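Putative protease (Parabacteroides distasonis ATCC 8503, PDB 3KD4) is of unknown function but is probably an exported protease. Local coordinates at residues Leu298-Pro312 with Ala323-Asp335. Numbering follows the deposited sequence. Where two conformers were deposited one is given.
Sequences LNAAGIPSEVLAVYP and AAIQTLAVKATVD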
ATOM      1  N   LEU A 298     -14.367  20.632   5.327  1.00 18.94           N
ATOM      2  CA  LEU A 298     -13.575  21.700   4.678  1.00 19.77           C
ATOM      3  C   LEU A 298     -14.440  22.605   3.800  1.00 19.98           C
ATOM      4  O   LEU A 298     -14.408  23.827   3.945  1.00 19.97           O
ATOM      5  CB  LEU A 298     -12.424  21.139   3.856  1.00 19.93           C
ATOM      6  CG  LEU A 298     -11.328  20.444   4.667  1.00 21.22           C
ATOM      7  CD1 LEU A 298     -10.381  19.684   3.713  1.00 19.56           C
ATOM      8  CD2 LEU A 298     -10.571  21.448   5.529  1.00 20.89           C
ATOM      9  N   ASN A 299     -15.239  22.013   2.912  1.00 20.68           N
ATOM     10  CA  ASN A 299     -16.125  22.820   2.067  1.00 21.65           C
ATOM     11  C   ASN A 299     -17.097  23.665   2.875  1.00 22.13           C
ATOM     12  O   ASN A 299     -17.317  24.829   2.539  1.00 22.83           O
ATOM     13  CB  ASN A 299     -16.866  21.966   1.060  1.00 21.22           C
ATOM     14  CG  ASN A 299     -15.988  21.601  -0.129  1.00 22.34           C
ATOM     15  OD1 ASN A 299     -15.613  22.463  -0.904  1.00 19.91           O
ATOM     16  ND2 ASN A 299     -15.640  20.328  -0.251  1.00 19.09           N
ATOM     17  N   ALA A 300     -17.652  23.096   3.943  1.00 21.97           N
ATOM     18  CA  ALA A 300     -18.624  23.823   4.756  1.00 22.29           C
ATOM     19  C   ALA A 300     -17.942  25.000   5.421  1.00 22.75           C
ATOM     20  O   ALA A 300     -18.586  26.016   5.679  1.00 24.32           O
ATOM     21  CB  ALA A 300     -19.291  22.891   5.791  1.00 21.09           C
ATOM     22  N   ALA A 301     -16.642  24.863   5.689  1.00 23.06           N
ATOM     23  CA  ALA A 301     -15.839  25.906   6.297  1.00 23.00           C
ATOM     24  C   ALA A 301     -15.304  26.967   5.335  1.00 23.96           C
ATOM     25  O   ALA A 301     -14.582  27.856   5.773  1.00 25.13           O
ATOM     26  CB  ALA A 301     -14.676  25.286   7.074  1.00 21.91           C
ATOM     27  N   GLY A 302     -15.659  26.904   4.052  1.00 24.16           N
ATOM     28  CA  GLY A 302     -15.210  27.890   3.078  1.00 23.52           C
ATOM     29  C   GLY A 302     -13.894  27.535   2.406  1.00 23.82           C
ATOM     30  O   GLY A 302     -13.256  28.409   1.832  1.00 23.69           O
ATOM     31  N   ILE A 303     -13.464  26.264   2.481  1.00 22.72           N
ATOM     32  CA  ILE A 303     -12.209  25.826   1.822  1.00 21.91           C
ATOM     33  C   ILE A 303     -12.597  24.897   0.676  1.00 21.46           C
ATOM     34  O   ILE A 303     -13.051  23.753   0.898  1.00 20.66           O
ATOM     35  CB  ILE A 303     -11.241  25.121   2.793  1.00 21.87           C
ATOM     36  CG1 ILE A 303     -10.990  25.989   4.031  1.00 22.29           C
ATOM     37  CG2 ILE A 303      -9.906  24.755   2.105  1.00 22.08           C
ATOM     38  CD1 ILE A 303     -10.226  27.271   3.769  1.00 22.59           C
ATOM     39  N   PRO A 304     -12.463  25.384  -0.564  1.00 21.50           N
ATOM     40  CA  PRO A 304     -12.895  24.524  -1.646  1.00 21.24           C
ATOM     41  C   PRO A 304     -12.044  23.257  -1.664  1.00 20.94           C
ATOM     42  O   PRO A 304     -10.808  23.348  -1.683  1.00 22.31           O
ATOM     43  CB  PRO A 304     -12.680  25.396  -2.885  1.00 21.58           C
ATOM     44  CG  PRO A 304     -12.747  26.779  -2.355  1.00 21.89           C
ATOM     45  CD  PRO A 304     -12.067  26.717  -1.057  1.00 21.36           C
ATOM     46  N   SER A 305     -12.715  22.108  -1.623  1.00 19.99           N
ATOM     47  CA  SER A 305     -12.066  20.820  -1.447  1.00 20.13           C
ATOM     48  C   SER A 305     -12.734  19.724  -2.272  1.00 18.90           C
ATOM     49  O   SER A 305     -13.933  19.781  -2.610  1.00 18.71           O
ATOM     50  CB  SER A 305     -12.065  20.402   0.046  1.00 20.43           C
ATOM     51  OG  SER A 305     -11.383  21.388   0.843  1.00 22.99           O
ATOM     52  N   GLU A 306     -11.953  18.706  -2.582  1.00 18.07           N
ATOM     53  CA  GLU A 306     -12.444  17.544  -3.328  1.00 18.53           C
ATOM     54  C   GLU A 306     -11.706  16.270  -2.918  1.00 17.95           C
ATOM     55  O   GLU A 306     -10.508  16.312  -2.616  1.00 17.68           O
ATOM     56  CB  GLU A 306     -12.161  17.761  -4.811  1.00 19.69           C
ATOM     57  CG  GLU A 306     -13.319  18.152  -5.657  1.00 23.73           C
ATOM     58  CD  GLU A 306     -12.975  18.058  -7.162  1.00 23.02           C
ATOM     59  OE1 GLU A 306     -12.142  18.857  -7.607  1.00 22.41           O
ATOM     60  OE2 GLU A 306     -13.520  17.162  -7.849  1.00 23.45           O
ATOM     61  N   VAL A 307     -12.391  15.135  -2.991  1.00 17.40           N
ATOM     62  CA  VAL A 307     -11.770  13.832  -2.778  1.00 16.96           C
ATOM     63  C   VAL A 307     -10.983  13.457  -4.042  1.00 17.82           C
ATOM     64  O   VAL A 307     -11.393  13.762  -5.177  1.00 18.19           O
ATOM     65  CB  VAL A 307     -12.827  12.760  -2.392  1.00 17.24           C
ATOM     66  CG1 VAL A 307     -12.193  11.380  -2.253  1.00 15.45           C
ATOM     67  CG2 VAL A 307     -13.553  13.170  -1.083  1.00 17.26           C
ATOM     68  N   LEU A 308      -9.832  12.826  -3.834  1.00 16.85           N
ATOM     69  CA  LEU A 308      -8.981  12.343  -4.911  1.00 16.27           C
ATOM     70  C   LEU A 308      -8.791  10.848  -4.773  1.00 15.69           C
ATOM     71  O   LEU A 308      -8.638  10.327  -3.666  1.00 16.11           O
ATOM     72  CB  LEU A 308      -7.595  13.004  -4.835  1.00 16.30           C
ATOM     73  CG  LEU A 308      -7.525  14.527  -4.690  1.00 16.56           C
ATOM     74  CD1 LEU A 308      -6.042  14.987  -4.674  1.00 16.96           C
ATOM     75  CD2 LEU A 308      -8.308  15.215  -5.833  1.00 14.14           C
ATOM     76  N   ALA A 309      -8.769  10.181  -5.905  1.00 15.64           N
ATOM     77  CA  ALA A 309      -8.427   8.779  -6.001  1.00 16.19           C
ATOM     78  C   ALA A 309      -7.001   8.650  -6.553  1.00 16.39           C
ATOM     79  O   ALA A 309      -6.623   9.360  -7.490  1.00 16.96           O
ATOM     80  CB  ALA A 309      -9.429   8.043  -6.901  1.00 15.08           C
ATOM     81  N   VAL A 310      -6.221   7.741  -5.968  1.00 15.42           N
ATOM     82  CA  VAL A 310      -4.856   7.475  -6.403  1.00 16.18           C
ATOM     83  C   VAL A 310      -4.782   6.078  -6.993  1.00 16.95           C
ATOM     84  O   VAL A 310      -5.146   5.082  -6.323  1.00 16.78           O
ATOM     85  CB  VAL A 310      -3.855   7.585  -5.195  1.00 17.24           C
ATOM     86  CG1 VAL A 310      -2.385   7.448  -5.658  1.00 15.29           C
ATOM     87  CG2 VAL A 310      -4.079   8.920  -4.424  1.00 16.96           C
ATOM     88  N   TYR A 311      -4.355   6.012  -8.248  1.00 17.10           N
ATOM     89  CA  TYR A 311      -4.182   4.781  -8.987  1.00 17.90           C
ATOM     90  C   TYR A 311      -2.708   4.532  -9.250  1.00 19.13           C
ATOM     91  O   TYR A 311      -1.909   5.478  -9.312  1.00 17.91           O
ATOM     92  CB  TYR A 311      -4.796   4.904 -10.383  1.00 18.34           C
ATOM     93  CG  TYR A 311      -6.275   5.106 -10.438  1.00 20.15           C
ATOM     94  CD1 TYR A 311      -6.833   6.379 -10.410  1.00 22.02           C
ATOM     95  CD2 TYR A 311      -7.122   4.022 -10.523  1.00 21.12           C
ATOM     96  CE1 TYR A 311      -8.231   6.540 -10.508  1.00 24.76           C
ATOM     97  CE2 TYR A 311      -8.469   4.183 -10.606  1.00 22.05           C
ATOM     98  CZ  TYR A 311      -9.018   5.428 -10.599  1.00 25.43           C
ATOM     99  OH  TYR A 311     -10.383   5.509 -10.645  1.00 32.20           O
ATOM    100  N   PRO A 312      -2.350   3.264  -9.496  1.00 20.48           N
ATOM    101  CA  PRO A 312      -1.020   2.973 -10.011  1.00 20.75           C
ATOM    102  C   PRO A 312      -0.760   3.730 -11.279  1.00 22.09           C
ATOM    103  O   PRO A 312      -1.673   3.966 -12.095  1.00 22.83           O
ATOM    104  CB  PRO A 312      -1.046   1.463 -10.282  1.00 21.59           C
ATOM    105  CG  PRO A 312      -2.149   0.931  -9.434  1.00 22.35           C
ATOM    106  CD  PRO A 312      -3.158   2.050  -9.273  1.00 20.84           C
ATOM    107  N   ALA A 323     -11.890  -0.543  -8.165  1.00 15.99           N
ATOM    108  CA  ALA A 323     -11.072  -1.617  -7.591  1.00 16.84           C
ATOM    109  C   ALA A 323      -9.587  -1.355  -7.769  1.00 17.73           C
ATOM    110  O   ALA A 323      -8.807  -1.769  -6.946  1.00 18.28           O
ATOM    111  CB  ALA A 323     -11.477  -3.049  -8.156  1.00 15.39           C
ATOM    112  N   ALA A 324      -9.208  -0.615  -8.803  1.00 18.25           N
ATOM    113  CA  ALA A 324      -7.824  -0.252  -9.033  1.00 18.15           C
ATOM    114  C   ALA A 324      -7.341   0.935  -8.129  1.00 18.87           C
ATOM    115  O   ALA A 324      -6.157   1.242  -8.142  1.00 19.19           O
ATOM    116  CB  ALA A 324      -7.629   0.102 -10.512  1.00 18.93           C
ATOM    117  N   ILE A 325      -8.230   1.584  -7.362  1.00 18.85           N
ATOM    118  CA  ILE A 325      -7.820   2.700  -6.497  1.00 18.31           C
ATOM    119  C   ILE A 325      -6.981   2.139  -5.332  1.00 20.95           C
ATOM    120  O   ILE A 325      -7.407   1.188  -4.684  1.00 21.09           O
ATOM    121  CB  ILE A 325      -9.008   3.487  -5.976  1.00 18.17           C
ATOM    122  CG1 ILE A 325      -9.763   4.146  -7.146  1.00 16.43           C
ATOM    123  CG2 ILE A 325      -8.581   4.562  -4.912  1.00 15.30           C
ATOM    124  CD1 ILE A 325     -11.107   4.809  -6.746  1.00 16.14           C
ATOM    125  N   GLN A 326      -5.802   2.720  -5.089  1.00 21.25           N
ATOM    126  CA  GLN A 326      -4.916   2.294  -4.008  1.00 22.90           C
ATOM    127  C   GLN A 326      -4.975   3.161  -2.796  1.00 22.95           C
ATOM    128  O   GLN A 326      -4.770   2.658  -1.712  1.00 23.56           O
ATOM    129  CB  GLN A 326      -3.442   2.107  -4.492  1.00 24.45           C
ATOM    130  CG  GLN A 326      -2.755   3.315  -5.083  1.00 31.01           C
ATOM    131  CD  GLN A 326      -1.255   3.067  -5.456  1.00 39.15           C
ATOM    132  OE1 GLN A 326      -0.924   2.049  -6.087  1.00 41.75           O
ATOM    133  NE2 GLN A 326      -0.351   4.027  -5.065  1.00 40.67           N
ATOM    134  N   THR A 327      -5.228   4.464  -2.933  1.00 22.17           N
ATOM    135  CA  THR A 327      -5.280   5.385  -1.806  0.50 22.18           C
ATOM    136  C   THR A 327      -6.294   6.498  -2.099  1.00 21.59           C
ATOM    137  O   THR A 327      -6.551   6.776  -3.260  1.00 19.89           O
ATOM    138  CB  THR A 327      -3.890   6.049  -1.601  0.50 22.56           C
ATOM    139  OG1 THR A 327      -2.873   5.045  -1.650  0.50 23.85           O
ATOM    140  CG2 THR A 327      -3.795   6.800  -0.277  0.50 23.96           C
ATOM    141  N   LEU A 328      -6.786   7.145  -1.041  1.00 20.14           N
ATOM    142  CA  LEU A 328      -7.612   8.322  -1.140  1.00 19.82           C
ATOM    143  C   LEU A 328      -6.922   9.507  -0.472  1.00 18.83           C
ATOM    144  O   LEU A 328      -6.107   9.344   0.424  1.00 19.05           O
ATOM    145  CB  LEU A 328      -8.944   8.076  -0.503  1.00 19.89           C
ATOM    146  CG  LEU A 328      -9.714   6.886  -1.086  1.00 22.80           C
ATOM    147  CD1 LEU A 328     -10.767   6.483  -0.094  1.00 21.20           C
ATOM    148  CD2 LEU A 328     -10.304   7.213  -2.464  1.00 20.70           C
ATOM    149  N   ALA A 329      -7.221  10.699  -0.965  1.00 17.18           N
ATOM    150  CA  ALA A 329      -6.722  11.926  -0.395  1.00 16.36           C
ATOM    151  C   ALA A 329      -7.785  12.993  -0.593  1.00 16.20           C
ATOM    152  O   ALA A 329      -8.817  12.776  -1.257  1.00 15.70           O
ATOM    153  CB  ALA A 329      -5.374  12.309  -1.074  1.00 15.60           C
ATOM    154  N   VAL A 330      -7.538  14.147  -0.006  1.00 16.82           N
ATOM    155  CA  VAL A 330      -8.389  15.292  -0.168  1.00 16.66           C
ATOM    156  C   VAL A 330      -7.505  16.450  -0.615  1.00 17.79           C
ATOM    157  O   VAL A 330      -6.420  16.672  -0.070  1.00 17.32           O
ATOM    158  CB  VAL A 330      -9.128  15.606   1.137  1.00 16.98           C
ATOM    159  CG1 VAL A 330      -9.967  16.910   1.037  1.00 14.54           C
ATOM    160  CG2 VAL A 330     -10.017  14.412   1.525  1.00 16.55           C
ATOM    161  N   LYS A 331      -7.974  17.166  -1.627  1.00 17.54           N
ATOM    162  CA  LYS A 331      -7.356  18.390  -2.098  1.00 18.92           C
ATOM    163  C   LYS A 331      -8.088  19.560  -1.424  1.00 19.25           C
ATOM    164  O   LYS A 331      -9.319  19.596  -1.444  1.00 20.36           O
ATOM    165  CB  LYS A 331      -7.550  18.442  -3.625  1.00 19.90           C
ATOM    166  CG  LYS A 331      -7.328  19.740  -4.311  1.00 23.76           C
ATOM    167  CD  LYS A 331      -7.403  19.554  -5.847  1.00 29.12           C
ATOM    168  CE  LYS A 331      -8.808  19.363  -6.423  1.00 31.80           C
ATOM    169  NZ  LYS A 331      -9.468  20.626  -6.862  1.00 32.32           N
ATOM    170  N   ALA A 332      -7.339  20.505  -0.841  1.00 18.69           N
ATOM    171  CA  ALA A 332      -7.910  21.729  -0.244  1.00 18.01           C
ATOM    172  C   ALA A 332      -7.247  22.952  -0.867  1.00 17.09           C
ATOM    173  O   ALA A 332      -6.029  23.046  -0.918  1.00 15.15           O
ATOM    174  CB  ALA A 332      -7.722  21.756   1.256  1.00 16.82           C
ATOM    175  N   THR A 333      -8.054  23.883  -1.354  1.00 17.89           N
ATOM    176  CA  THR A 333      -7.511  25.105  -1.957  1.00 19.54           C
ATOM    177  C   THR A 333      -7.482  26.199  -0.898  1.00 20.03           C
ATOM    178  O   THR A 333      -8.533  26.615  -0.428  1.00 20.58           O
ATOM    179  CB  THR A 333      -8.354  25.554  -3.126  1.00 19.95           C
ATOM    180  OG1 THR A 333      -8.470  24.457  -4.028  1.00 22.88           O
ATOM    181  CG2 THR A 333      -7.710  26.764  -3.847  1.00 20.88           C
ATOM    182  N   VAL A 334      -6.281  26.614  -0.510  1.00 20.64           N
ATOM    183  CA  VAL A 334      -6.069  27.552   0.585  1.00 22.00           C
ATOM    184  C   VAL A 334      -5.424  28.815  -0.005  1.00 22.88           C
ATOM    185  O   VAL A 334      -4.285  28.760  -0.493  1.00 23.38           O
ATOM    186  CB  VAL A 334      -5.165  26.911   1.652  1.00 22.38           C
ATOM    187  CG1 VAL A 334      -4.736  27.928   2.721  1.00 22.55           C
ATOM    188  CG2 VAL A 334      -5.861  25.647   2.268  1.00 23.20           C
ATOM    189  N   ASP A 335      -6.159  29.929  -0.012  1.00 23.27           N
ATOM    190  CA  ASP A 335      -5.655  31.172  -0.643  1.00 24.05           C
ATOM    191  C   ASP A 335      -5.136  30.893  -2.074  1.00 23.77           C
ATOM    192  O   ASP A 335      -4.024  31.266  -2.439  1.00 24.14           O
ATOM    193  CB  ASP A 335      -4.542  31.807   0.203  1.00 23.71           C
ATOM    194  CG  ASP A 335      -4.927  31.972   1.646  1.00 26.18           C
ATOM    195  OD1 ASP A 335      -6.096  32.358   1.930  1.00 31.05           O
ATOM    196  OD2 ASP A 335      -4.050  31.738   2.514  1.00 28.43           O
TER
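The ring of Tyr311 meets Ala324 at its edge, where CB of Ala324 lies in the ring plane 4.0 Å from CD2, while CG1 of Ile325 reaches CE2 obliquely at 3.7 Å. With CG anti to the carbonyl carbon (chi1 -64°), the ring end comes back beside Ala324 and Ile325 although the side chain sets out away from them. Replacing the tyrosine by an alanine would probably open a gap beside Ile325 CG1 and Ala324 CB, leaving both without their aromatic partner. Ile325 also presses CD1 onto CB of Ala309 at 3.6 Å. At Val310 a classic beta bulge interrupts the antiparallel pairing: its O accepts a nearly straight bond from Gln326 N at 2.7 Å and a weak one from Thr327 N. OE1 of Gln326 is hydrogen-bonded to ND2 of Asn196. Regular pairing continues to Ser305 with Ala332, and the Glu306 and Lys331 side chains run alongside each other, ending in a salt bridge whose hydrogen bond, NZ to OE1, is weak at 3.3 Å; OE2 of Glu306 turns to Ser359. Leu308 crosses Lys331 at about a right angle, CD1 against its CB. Near the helix end, Leu298 CD1 touches Val330 CG1 at 3.9 Å. Strand 305-312 is central in a five-stranded antiparallel sheet, flanked by 327-334 and 353-357, with 337-341 beyond 327-334; helix 287-300 packs on the face bearing Val307 and Val330, and helix 244-258 meets Ile303 and Val334.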